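Local coordinates for protein putative methyltransferase (Porphyromonas gingivalis, PDB 3LL7) that probably acts as a methyltransferase, moving a methyl group onto an acceptor that has not been established, at residues D288-Y293 with R317-N322; D144-T149 with L156-T161; D217-L222 with V256-I261; E10-T15 with A131-P136. All coordinates share one frame; numbering follows the deposited sequence.

Contact 1: D288-Y293 with R317-N322; sequences DSIDKY and RKLHPN. With FMT (formic acid), chain J.
D291 and R317 mark the closest approach of the two backbones, yet their CA atoms are still 8.9 Å apart, so side chains alone bridge the gap. Residues 288-292 are a loop that enters strand 293-297 at Y293, whereas 317-318 is strand and the chain turns a corner at L319. The polar half of the contact is D291 with R317. The carboxylate atom D291 OD2 lies 3.7 Å from the aliphatic R317 CD and 3.9 Å from R317 NE, a long salt bridge. The two side chains cross nearly at right angles and their charged planes are turned 42° apart, so this is loose electrostatic attraction, without the flat, paired geometry of a two-pronged bridge. E329 sits close to D291 OD1, and R317 may offset the two like charges. Strand 317-320 is an edge strand of the seven-stranded sheet that includes the ferredoxin-like region; 323-328 separates it from 293-297. The apolar half spans that intervening strand, where I290 and L319 both rest on T327. The I290 side chain starts out pointing away, but its ethyl arm, with CG1 anti to the backbone N (chi1 -156°), brings I290 CD1 within 4.0 Å of L319 CD1. Leucine suits this buried corner, where its side chain meets I290, L325 and T327. Beyond it, H320 ND1 accepts N322 N in the ring plane at 2.9 Å, closing a short loop over P321. N322 ND2 donates to O2 of a formic acid molecule, probably from the crystallisation liquor, at 3.1 Å, and N369 binds the same molecule.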
# COMPACT_ATOMS: atom_id res chain seq x y z
N ASP A 288 18.17 -16.47 -24.58
CA ASP A 288 19.59 -16.36 -24.36
C ASP A 288 20.09 -15.00 -24.80
O ASP A 288 21.20 -14.59 -24.43
CB ASP A 288 20.33 -17.43 -25.17
CG ASP A 288 20.21 -18.80 -24.57
OD1 ASP A 288 19.86 -18.88 -23.39
OD2 ASP A 288 20.48 -19.80 -25.28
N SER A 289 19.27 -14.31 -25.59
CA SER A 289 19.69 -13.07 -26.23
C SER A 289 18.71 -11.93 -25.95
O SER A 289 17.51 -12.15 -25.70
CB SER A 289 19.86 -13.27 -27.75
OG SER A 289 18.63 -13.68 -28.32
N ILE A 290 19.24 -10.71 -25.99
CA ILE A 290 18.46 -9.53 -25.67
C ILE A 290 17.89 -8.94 -26.94
O ILE A 290 18.51 -9.02 -28.00
CB ILE A 290 19.33 -8.49 -24.86
CG1 ILE A 290 18.47 -7.53 -24.00
CG2 ILE A 290 20.25 -7.70 -25.77
CD1 ILE A 290 17.68 -8.24 -22.85
N ASP A 291 16.71 -8.35 -26.84
CA ASP A 291 16.10 -7.67 -27.96
C ASP A 291 16.13 -6.15 -27.74
O ASP A 291 16.70 -5.65 -26.75
CB ASP A 291 14.64 -8.17 -28.20
CG ASP A 291 14.56 -9.53 -28.87
OD1 ASP A 291 15.34 -9.79 -29.80
OD2 ASP A 291 13.64 -10.33 -28.52
N LYS A 292 15.50 -5.42 -28.64
CA LYS A 292 15.58 -3.96 -28.67
C LYS A 292 14.97 -3.31 -27.45
O LYS A 292 15.50 -2.33 -26.94
CB LYS A 292 14.81 -3.44 -29.89
CG LYS A 292 14.93 -1.93 -30.09
CD LYS A 292 14.27 -1.47 -31.41
CE LYS A 292 14.42 0.03 -31.56
NZ LYS A 292 13.25 0.57 -32.31
N TYR A 293 13.81 -3.80 -27.04
CA TYR A 293 13.11 -3.25 -25.87
C TYR A 293 13.27 -4.13 -24.64
O TYR A 293 13.26 -5.37 -24.71
CB TYR A 293 11.62 -2.99 -26.22
CG TYR A 293 11.49 -1.93 -27.30
CD1 TYR A 293 11.63 -0.58 -26.99
CD2 TYR A 293 11.25 -2.28 -28.65
CE1 TYR A 293 11.53 0.41 -27.99
CE2 TYR A 293 11.15 -1.28 -29.66
CZ TYR A 293 11.28 0.05 -29.31
OH TYR A 293 11.19 1.04 -30.27
N ARG A 317 9.40 -11.96 -24.31
CA ARG A 317 10.26 -13.06 -23.91
C ARG A 317 10.84 -12.71 -22.55
O ARG A 317 11.18 -11.56 -22.30
CB ARG A 317 11.42 -13.21 -24.93
CG ARG A 317 10.94 -13.75 -26.29
CD ARG A 317 11.83 -13.34 -27.42
NE ARG A 317 13.13 -14.02 -27.49
CZ ARG A 317 13.32 -15.33 -27.71
NH1 ARG A 317 12.29 -16.18 -27.81
NH2 ARG A 317 14.56 -15.81 -27.81
N LYS A 318 10.93 -13.69 -21.65
CA LYS A 318 11.46 -13.43 -20.31
C LYS A 318 12.92 -13.89 -20.31
O LYS A 318 13.26 -14.84 -21.02
CB LYS A 318 10.67 -14.20 -19.26
CG LYS A 318 10.99 -13.80 -17.83
CD LYS A 318 9.80 -14.24 -16.91
CE LYS A 318 9.99 -13.70 -15.48
NZ LYS A 318 10.99 -14.46 -14.73
N LEU A 319 13.79 -13.22 -19.56
CA LEU A 319 15.21 -13.56 -19.61
C LEU A 319 15.56 -14.92 -18.98
O LEU A 319 16.37 -15.66 -19.52
CB LEU A 319 16.03 -12.44 -18.96
CG LEU A 319 16.40 -11.30 -19.91
CD1 LEU A 319 15.32 -10.77 -20.80
CD2 LEU A 319 17.12 -10.12 -19.13
N HIS A 320 14.93 -15.24 -17.85
CA HIS A 320 15.28 -16.41 -17.05
C HIS A 320 14.13 -16.54 -16.04
O HIS A 320 13.50 -15.54 -15.69
CB HIS A 320 16.61 -16.13 -16.31
CG HIS A 320 17.16 -17.29 -15.52
ND1 HIS A 320 16.69 -17.64 -14.27
CD2 HIS A 320 18.17 -18.15 -15.79
CE1 HIS A 320 17.38 -18.67 -13.81
NE2 HIS A 320 18.29 -19.00 -14.72
N PRO A 321 13.86 -17.77 -15.56
CA PRO A 321 12.78 -17.91 -14.55
C PRO A 321 12.98 -17.05 -13.32
O PRO A 321 11.99 -16.60 -12.71
CB PRO A 321 12.85 -19.38 -14.13
CG PRO A 321 13.46 -20.10 -15.35
CD PRO A 321 14.41 -19.07 -15.98
N ASN A 322 14.24 -16.84 -12.92
CA ASN A 322 14.53 -15.96 -11.76
C ASN A 322 14.94 -14.49 -12.12
O ASN A 322 15.14 -13.67 -11.21
CB ASN A 322 15.59 -16.59 -10.88
CG ASN A 322 15.12 -17.96 -10.30
OD1 ASN A 322 13.94 -18.13 -10.00
ND2 ASN A 322 16.02 -18.90 -10.18
C FMT J . 19.86 -18.34 -11.34
O1 FMT J . 20.46 -17.54 -12.06
O2 FMT J . 18.93 -18.03 -10.58

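Contact 2: D144-T149 with L156-T161; sequences DVNILT and LPLIKT
L148 and L158 make the one close apolar touch between strand 144-149 and helix 156-162, meeting tip to tip with L148 CD1 3.6 Å from L158 CD2. The backbones stay well apart: the CA atoms of L148 and L158, the nearest pair, are 11.1 Å from each other, so each leucine must extend to span the gap. L158 does this with CG anti to its own backbone N (chi1 178°), which carries the isobutyl group out from the helix toward the strand. L148 has its CG beside the backbone N instead (chi1 -62°), and offers one methyl to the meeting. Although L158 lies at the surface, the contact gives its hydrophobic end some shelter. A looser, mixed contact flanks this pair. N146 lies two residues before L148 and so on the same side of the strand; its amide N146 ND2 approaches L158 CD2 at 4.4 Å, and an amide suits this edge of the contact, since its polar end tolerates water. Within the helix, K160 N donates to L156 O at 2.9 Å and T161 N to P157 O at 3.0 Å. P157 is well placed in the first turn, where a residue without an N-H costs no helical bond. In the fold, helix 156-162 forms the connection of a beta-alpha-beta crossover from strand 144-149 to strand 166-173, in the parallel part of a Rossmann-like sheet. Strand 144-149 runs parallel to 117-122, whose I119 touches L148, while I159 turns the buried side of the helix onto I121 and K160 reaches a salt bridge with E197.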
# COMPACT_ATOMS: atom_id res chain seq x y z
N ASP A 144 -24.17 9.74 7.98
CA ASP A 144 -24.65 9.25 9.27
C ASP A 144 -23.63 8.29 9.88
O ASP A 144 -23.44 7.19 9.37
CB ASP A 144 -25.94 8.48 8.99
CG ASP A 144 -26.83 8.34 10.19
OD1 ASP A 144 -26.32 8.20 11.32
OD2 ASP A 144 -28.06 8.37 9.98
N VAL A 145 -22.95 8.68 10.97
CA VAL A 145 -21.95 7.79 11.59
C VAL A 145 -22.13 7.54 13.09
O VAL A 145 -22.70 8.35 13.80
CB VAL A 145 -20.48 8.23 11.31
CG1 VAL A 145 -20.18 8.20 9.81
CG2 VAL A 145 -20.19 9.61 11.90
N ASN A 146 -21.65 6.40 13.56
CA ASN A 146 -21.65 6.05 14.97
C ASN A 146 -20.21 5.69 15.30
O ASN A 146 -19.62 4.79 14.67
CB ASN A 146 -22.61 4.88 15.21
CG ASN A 146 -22.85 4.58 16.69
OD1 ASN A 146 -22.31 5.24 17.57
ND2 ASN A 146 -23.68 3.57 16.96
N ILE A 147 -19.62 6.40 16.25
CA ILE A 147 -18.21 6.26 16.54
C ILE A 147 -18.08 5.60 17.93
O ILE A 147 -18.37 6.22 18.95
CB ILE A 147 -17.53 7.63 16.45
CG1 ILE A 147 -17.72 8.22 15.04
CG2 ILE A 147 -16.06 7.54 16.80
CD1 ILE A 147 -17.66 9.75 14.98
N LEU A 148 -17.69 4.33 17.95
CA LEU A 148 -17.73 3.54 19.18
C LEU A 148 -16.36 3.18 19.73
O LEU A 148 -15.44 2.89 18.98
CB LEU A 148 -18.51 2.24 18.93
CG LEU A 148 -19.98 2.29 18.53
CD1 LEU A 148 -20.42 0.90 18.13
CD2 LEU A 148 -20.89 2.89 19.64
N THR A 149 -16.24 3.20 21.05
CA THR A 149 -15.01 2.78 21.71
C THR A 149 -15.16 1.34 22.18
O THR A 149 -16.18 0.97 22.76
CB THR A 149 -14.72 3.66 22.93
OG1 THR A 149 -14.53 5.01 22.49
CG2 THR A 149 -13.46 3.16 23.74
N LEU A 156 -21.21 -7.21 18.78
CA LEU A 156 -21.68 -8.12 17.73
C LEU A 156 -23.20 -8.06 17.48
O LEU A 156 -23.61 -8.02 16.32
CB LEU A 156 -21.18 -9.56 17.95
CG LEU A 156 -19.66 -9.75 17.86
CD1 LEU A 156 -19.22 -11.09 18.44
CD2 LEU A 156 -19.13 -9.59 16.43
N PRO A 157 -24.03 -8.02 18.56
CA PRO A 157 -25.46 -7.82 18.30
C PRO A 157 -25.80 -6.54 17.52
O PRO A 157 -26.62 -6.61 16.59
CB PRO A 157 -26.09 -7.78 19.72
CG PRO A 157 -25.17 -8.62 20.55
CD PRO A 157 -23.78 -8.24 20.00
N LEU A 158 -25.18 -5.42 17.86
CA LEU A 158 -25.41 -4.16 17.12
C LEU A 158 -24.97 -4.27 15.66
O LEU A 158 -25.68 -3.83 14.74
CB LEU A 158 -24.69 -2.99 17.78
CG LEU A 158 -24.77 -1.60 17.12
CD1 LEU A 158 -26.05 -0.84 17.52
CD2 LEU A 158 -23.57 -0.80 17.50
N ILE A 159 -23.80 -4.85 15.44
CA ILE A 159 -23.32 -5.07 14.06
C ILE A 159 -24.29 -5.96 13.24
O ILE A 159 -24.63 -5.63 12.10
CB ILE A 159 -21.90 -5.65 14.03
CG1 ILE A 159 -20.90 -4.69 14.67
CG2 ILE A 159 -21.48 -5.96 12.58
CD1 ILE A 159 -19.59 -5.35 15.07
N LYS A 160 -24.73 -7.07 13.83
CA LYS A 160 -25.65 -8.00 13.15
C LYS A 160 -27.00 -7.37 12.83
O LYS A 160 -27.53 -7.59 11.75
CB LYS A 160 -25.83 -9.30 13.95
CG LYS A 160 -24.53 -10.07 14.08
CD LYS A 160 -24.69 -11.29 14.97
CE LYS A 160 -23.32 -11.89 15.22
NZ LYS A 160 -23.43 -13.17 15.96
N THR A 161 -27.52 -6.59 13.77
CA THR A 161 -28.76 -5.84 13.56
C THR A 161 -28.63 -4.80 12.45
O THR A 161 -29.53 -4.67 11.61
CB THR A 161 -29.24 -5.18 14.88
OG1 THR A 161 -29.45 -6.22 15.85
CG2 THR A 161 -30.54 -4.40 14.67

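Contact 3: D217-L222 with V256-I261; sequences DTLQSL and VPIHAI
L219 divides its two methyls between V256 and I258, and so carries the whole contact from the helix side. Its CG lies beside the backbone N and anti to the carbonyl carbon (chi1 -70°), a common helical leucine conformation that points the forked end toward 256-261. L219 CD2 settles obliquely on the branch of V256, 3.7 Å from V256 CG1 and 3.9 Å from V256 CB. V256 holds CG1 anti to its backbone N (chi1 171°), putting CG2 beside that N; both methyls thus flank the spot where the leucine methyl lands. A beta-branched residue is apt here, since its bulk sits near the main chain and the backbones are close, with L219 CA 7.8 Å from V256 CA. The other fork, L219 CD1, lies a looser 4.3 Å from I258 CD1. The side chain of I258 does not set out toward the helix, and its longer ethyl arm is what reaches it. The helix ends at S221, two residues after L219: T218 O accepts from both S221 N and L222 N, and S221 OG folds back to D217 O at 2.6 Å, where a small hydroxyl can satisfy a carbonyl of the last turn. Through L219, helix 215-221 packs on the large mixed sheet. V225 of strand 225-233 touches both L219 and V256, strand 258-263 runs parallel to 225-233 and antiparallel to 272-274, and A304 of helix 299-304 also covers I258.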
# COMPACT_ATOMS: atom_id res chain seq x y z
N ASP A 217 -0.52 -18.39 0.90
CA ASP A 217 -0.95 -18.67 2.28
C ASP A 217 -2.33 -18.06 2.54
O ASP A 217 -3.21 -18.72 3.08
CB ASP A 217 0.05 -18.13 3.31
CG ASP A 217 -0.33 -18.49 4.76
OD1 ASP A 217 -0.22 -19.68 5.12
OD2 ASP A 217 -0.71 -17.59 5.54
N THR A 218 -2.50 -16.79 2.16
CA THR A 218 -3.78 -16.13 2.29
C THR A 218 -4.89 -16.88 1.57
O THR A 218 -5.95 -17.13 2.15
CB THR A 218 -3.74 -14.67 1.77
OG1 THR A 218 -2.75 -13.93 2.49
CG2 THR A 218 -5.11 -13.98 1.93
N LEU A 219 -4.66 -17.21 0.29
CA LEU A 219 -5.68 -17.85 -0.54
C LEU A 219 -6.01 -19.27 -0.08
O LEU A 219 -7.14 -19.74 -0.27
CB LEU A 219 -5.29 -17.83 -2.03
CG LEU A 219 -5.32 -16.46 -2.73
CD1 LEU A 219 -4.82 -16.56 -4.17
CD2 LEU A 219 -6.71 -15.81 -2.71
N GLN A 220 -5.04 -19.95 0.53
CA GLN A 220 -5.26 -21.28 1.09
C GLN A 220 -5.99 -21.23 2.44
O GLN A 220 -6.67 -22.19 2.80
CB GLN A 220 -3.94 -22.05 1.25
CG GLN A 220 -3.31 -22.50 -0.05
CD GLN A 220 -2.16 -23.47 0.16
OE1 GLN A 220 -1.16 -23.13 0.80
NE2 GLN A 220 -2.30 -24.68 -0.37
N SER A 221 -5.86 -20.12 3.16
CA SER A 221 -6.36 -20.05 4.55
C SER A 221 -7.72 -19.41 4.75
O SER A 221 -8.39 -19.67 5.74
CB SER A 221 -5.37 -19.32 5.45
OG SER A 221 -4.07 -19.84 5.31
N LEU A 222 -8.11 -18.54 3.83
CA LEU A 222 -9.35 -17.81 3.99
C LEU A 222 -10.43 -18.45 3.14
O LEU A 222 -10.18 -18.83 1.99
CB LEU A 222 -9.15 -16.34 3.60
CG LEU A 222 -8.27 -15.50 4.53
CD1 LEU A 222 -8.16 -14.07 4.03
CD2 LEU A 222 -8.80 -15.51 5.98
N VAL A 256 -9.04 -17.80 -7.82
CA VAL A 256 -9.34 -16.45 -7.31
C VAL A 256 -8.65 -15.37 -8.16
O VAL A 256 -7.43 -15.43 -8.35
CB VAL A 256 -8.96 -16.30 -5.84
CG1 VAL A 256 -9.07 -14.82 -5.38
CG2 VAL A 256 -9.91 -17.19 -4.97
N PRO A 257 -9.42 -14.39 -8.68
CA PRO A 257 -8.82 -13.28 -9.42
C PRO A 257 -7.88 -12.42 -8.56
O PRO A 257 -8.29 -11.90 -7.52
CB PRO A 257 -10.03 -12.42 -9.83
CG PRO A 257 -11.20 -13.36 -9.79
CD PRO A 257 -10.89 -14.32 -8.69
N ILE A 258 -6.64 -12.29 -9.00
CA ILE A 258 -5.63 -11.45 -8.37
C ILE A 258 -5.47 -10.20 -9.22
O ILE A 258 -5.17 -10.29 -10.43
CB ILE A 258 -4.29 -12.19 -8.24
CG1 ILE A 258 -4.49 -13.50 -7.43
CG2 ILE A 258 -3.23 -11.32 -7.57
CD1 ILE A 258 -3.33 -14.48 -7.59
N HIS A 259 -5.62 -9.04 -8.58
CA HIS A 259 -5.43 -7.76 -9.26
C HIS A 259 -4.12 -7.13 -8.82
O HIS A 259 -3.92 -6.86 -7.61
CB HIS A 259 -6.54 -6.77 -8.85
CG HIS A 259 -7.90 -7.15 -9.31
ND1 HIS A 259 -8.46 -8.40 -9.11
CD2 HIS A 259 -8.84 -6.42 -9.96
CE1 HIS A 259 -9.68 -8.42 -9.62
NE2 HIS A 259 -9.93 -7.23 -10.13
N ALA A 260 -3.24 -6.84 -9.78
CA ALA A 260 -1.97 -6.19 -9.46
C ALA A 260 -2.07 -4.79 -9.97
O ALA A 260 -2.30 -4.57 -11.17
CB ALA A 260 -0.78 -6.95 -10.10
N ILE A 261 -1.94 -3.82 -9.07
CA ILE A 261 -2.12 -2.45 -9.52
C ILE A 261 -1.07 -1.52 -8.95
O ILE A 261 -0.70 -1.63 -7.79
CB ILE A 261 -3.53 -1.94 -9.29
CG1 ILE A 261 -3.79 -0.67 -10.16
CG2 ILE A 261 -3.78 -1.75 -7.81
CD1 ILE A 261 -5.27 -0.43 -10.50

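Contact 4: E10-T15 with A131-P136; sequences EILAIT and ARHNIP
I11 and H133 join two helices: 8-20, in the family's N-terminal domain, and 125-138, which precedes strand 144-149 of the Rossmann-like sheet. Their CA atoms are 8.0 Å apart, a close helix-helix approach. Along the second helix, A131 comes first, a small residue turned to the sheet against Y120, its carbonyl O taking the I135 N bond at 2.8 Å. R132 faces outward and reaches to strand 144-149. H133 carries the contact. With its CG anti to the backbone N (chi1 175°), the imidazole extends to the first helix and slides past I11 in the opposite direction. I11 CG2 sits above the middle of the ring, 3.5 Å from the H133 centroid and only 3° off the normal, a CH-pi contact. L12 CD2 approaches at the ring edge instead, 4.1 Å from H133 CE1. Histidine suits this buried place because its flat pi face can take a methyl group while its ring nitrogens find polar partners: NE2 bonds to S66 O and ND1 to E8 OE1, which together fix the ring's rotation under I11. N134 follows, its ND2 bonded to Y68 O, so that the loop carrying S66 and Y68 is tied to this helix twice. I135 turns back into the domain, onto F108 and I109. At P136 the helix kinks, for P136 N, closed into its pyrrolidine ring, has no hydrogen to give to R132 O.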
# COMPACT_ATOMS: atom_id res chain seq x y z
N GLU A 10 -11.89 20.64 25.57
CA GLU A 10 -10.43 20.71 25.68
C GLU A 10 -9.75 20.51 24.33
O GLU A 10 -8.77 21.21 24.01
CB GLU A 10 -9.91 19.68 26.68
CG GLU A 10 -10.32 19.96 28.15
CD GLU A 10 -9.97 18.82 29.06
OE1 GLU A 10 -10.40 17.69 28.76
OE2 GLU A 10 -9.26 19.04 30.06
N ILE A 11 -10.30 19.61 23.50
CA ILE A 11 -9.75 19.40 22.15
C ILE A 11 -9.92 20.66 21.32
O ILE A 11 -8.99 21.08 20.64
CB ILE A 11 -10.40 18.19 21.44
CG1 ILE A 11 -10.00 16.92 22.21
CG2 ILE A 11 -9.94 18.10 19.95
CD1 ILE A 11 -10.81 15.65 21.85
N LEU A 12 -11.09 21.28 21.40
CA LEU A 12 -11.27 22.56 20.72
C LEU A 12 -10.25 23.61 21.17
O LEU A 12 -9.69 24.31 20.32
CB LEU A 12 -12.69 23.08 20.88
CG LEU A 12 -13.78 22.34 20.09
CD1 LEU A 12 -15.15 22.68 20.73
CD2 LEU A 12 -13.75 22.70 18.60
N ALA A 13 -10.00 23.72 22.47
CA ALA A 13 -9.02 24.68 22.98
C ALA A 13 -7.64 24.33 22.49
O ALA A 13 -6.89 25.20 22.06
CB ALA A 13 -9.04 24.74 24.52
N ILE A 14 -7.27 23.05 22.58
CA ILE A 14 -5.92 22.65 22.18
C ILE A 14 -5.65 22.98 20.71
O ILE A 14 -4.56 23.50 20.37
CB ILE A 14 -5.63 21.16 22.52
CG1 ILE A 14 -5.53 21.02 24.04
CG2 ILE A 14 -4.34 20.66 21.81
CD1 ILE A 14 -5.82 19.52 24.53
N THR A 15 -6.63 22.71 19.84
CA THR A 15 -6.44 23.02 18.42
C THR A 15 -6.43 24.53 18.16
O THR A 15 -5.69 24.99 17.28
CB THR A 15 -7.49 22.34 17.52
OG1 THR A 15 -8.80 22.73 17.94
CG2 THR A 15 -7.40 20.82 17.64
N ALA A 131 -11.06 10.43 16.97
CA ALA A 131 -11.88 10.10 15.81
C ALA A 131 -13.28 10.64 15.95
O ALA A 131 -13.89 11.11 15.00
CB ALA A 131 -11.90 8.59 15.57
N ARG A 132 -13.79 10.58 17.18
CA ARG A 132 -15.09 11.11 17.49
C ARG A 132 -15.12 12.62 17.19
O ARG A 132 -16.13 13.15 16.75
CB ARG A 132 -15.43 10.77 18.97
CG ARG A 132 -16.89 10.82 19.32
CD ARG A 132 -17.17 10.21 20.70
NE ARG A 132 -17.20 8.76 20.62
CZ ARG A 132 -16.31 7.98 21.22
NH1 ARG A 132 -15.35 8.51 21.99
NH2 ARG A 132 -16.38 6.67 21.08
N HIS A 133 -13.99 13.31 17.40
CA HIS A 133 -13.85 14.73 17.04
C HIS A 133 -13.59 14.97 15.53
O HIS A 133 -14.22 15.84 14.90
CB HIS A 133 -12.71 15.35 17.87
CG HIS A 133 -12.39 16.76 17.51
ND1 HIS A 133 -13.03 17.85 18.07
CD2 HIS A 133 -11.47 17.28 16.66
CE1 HIS A 133 -12.53 18.97 17.57
NE2 HIS A 133 -11.59 18.64 16.71
N ASN A 134 -12.64 14.23 14.97
CA ASN A 134 -12.14 14.44 13.61
C ASN A 134 -13.12 14.00 12.54
O ASN A 134 -13.31 14.71 11.53
CB ASN A 134 -10.82 13.71 13.38
CG ASN A 134 -9.67 14.31 14.18
OD1 ASN A 134 -9.68 15.50 14.51
ND2 ASN A 134 -8.67 13.50 14.46
N ILE A 135 -13.72 12.82 12.74
CA ILE A 135 -14.56 12.23 11.68
C ILE A 135 -15.66 13.20 11.18
O ILE A 135 -15.76 13.41 9.96
CB ILE A 135 -15.07 10.78 12.05
CG1 ILE A 135 -13.93 9.77 11.90
CG2 ILE A 135 -16.29 10.39 11.21
CD1 ILE A 135 -14.22 8.36 12.55
N PRO A 136 -16.44 13.82 12.09
CA PRO A 136 -17.45 14.77 11.59
C PRO A 136 -16.90 16.00 10.85
O PRO A 136 -17.63 16.61 10.06
CB PRO A 136 -18.20 15.21 12.86
CG PRO A 136 -17.96 14.13 13.83
CD PRO A 136 -16.56 13.63 13.54

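How the contacts relate
Contacts 2 and 4 are neighbours: R132 of helix 125-138 bonds through NH2 to I147 O and T149 OG1 of strand 144-149, the segment that contact 2 uses. They differ in depth, since contact 4 is a buried helix-helix joint built on an imidazole face, whereas contact 2 is a sparse leucine touch at the surface. Contact 3 reaches the same large sheet as contact 2, about 29 Å away between centres; it is wholly aliphatic and buried. Contact 1 belongs to the other sheet, across the chain's centre from contacts 2 and 4, and is partly buried; it alone adds a charged pair, a long one, to its methyl contact.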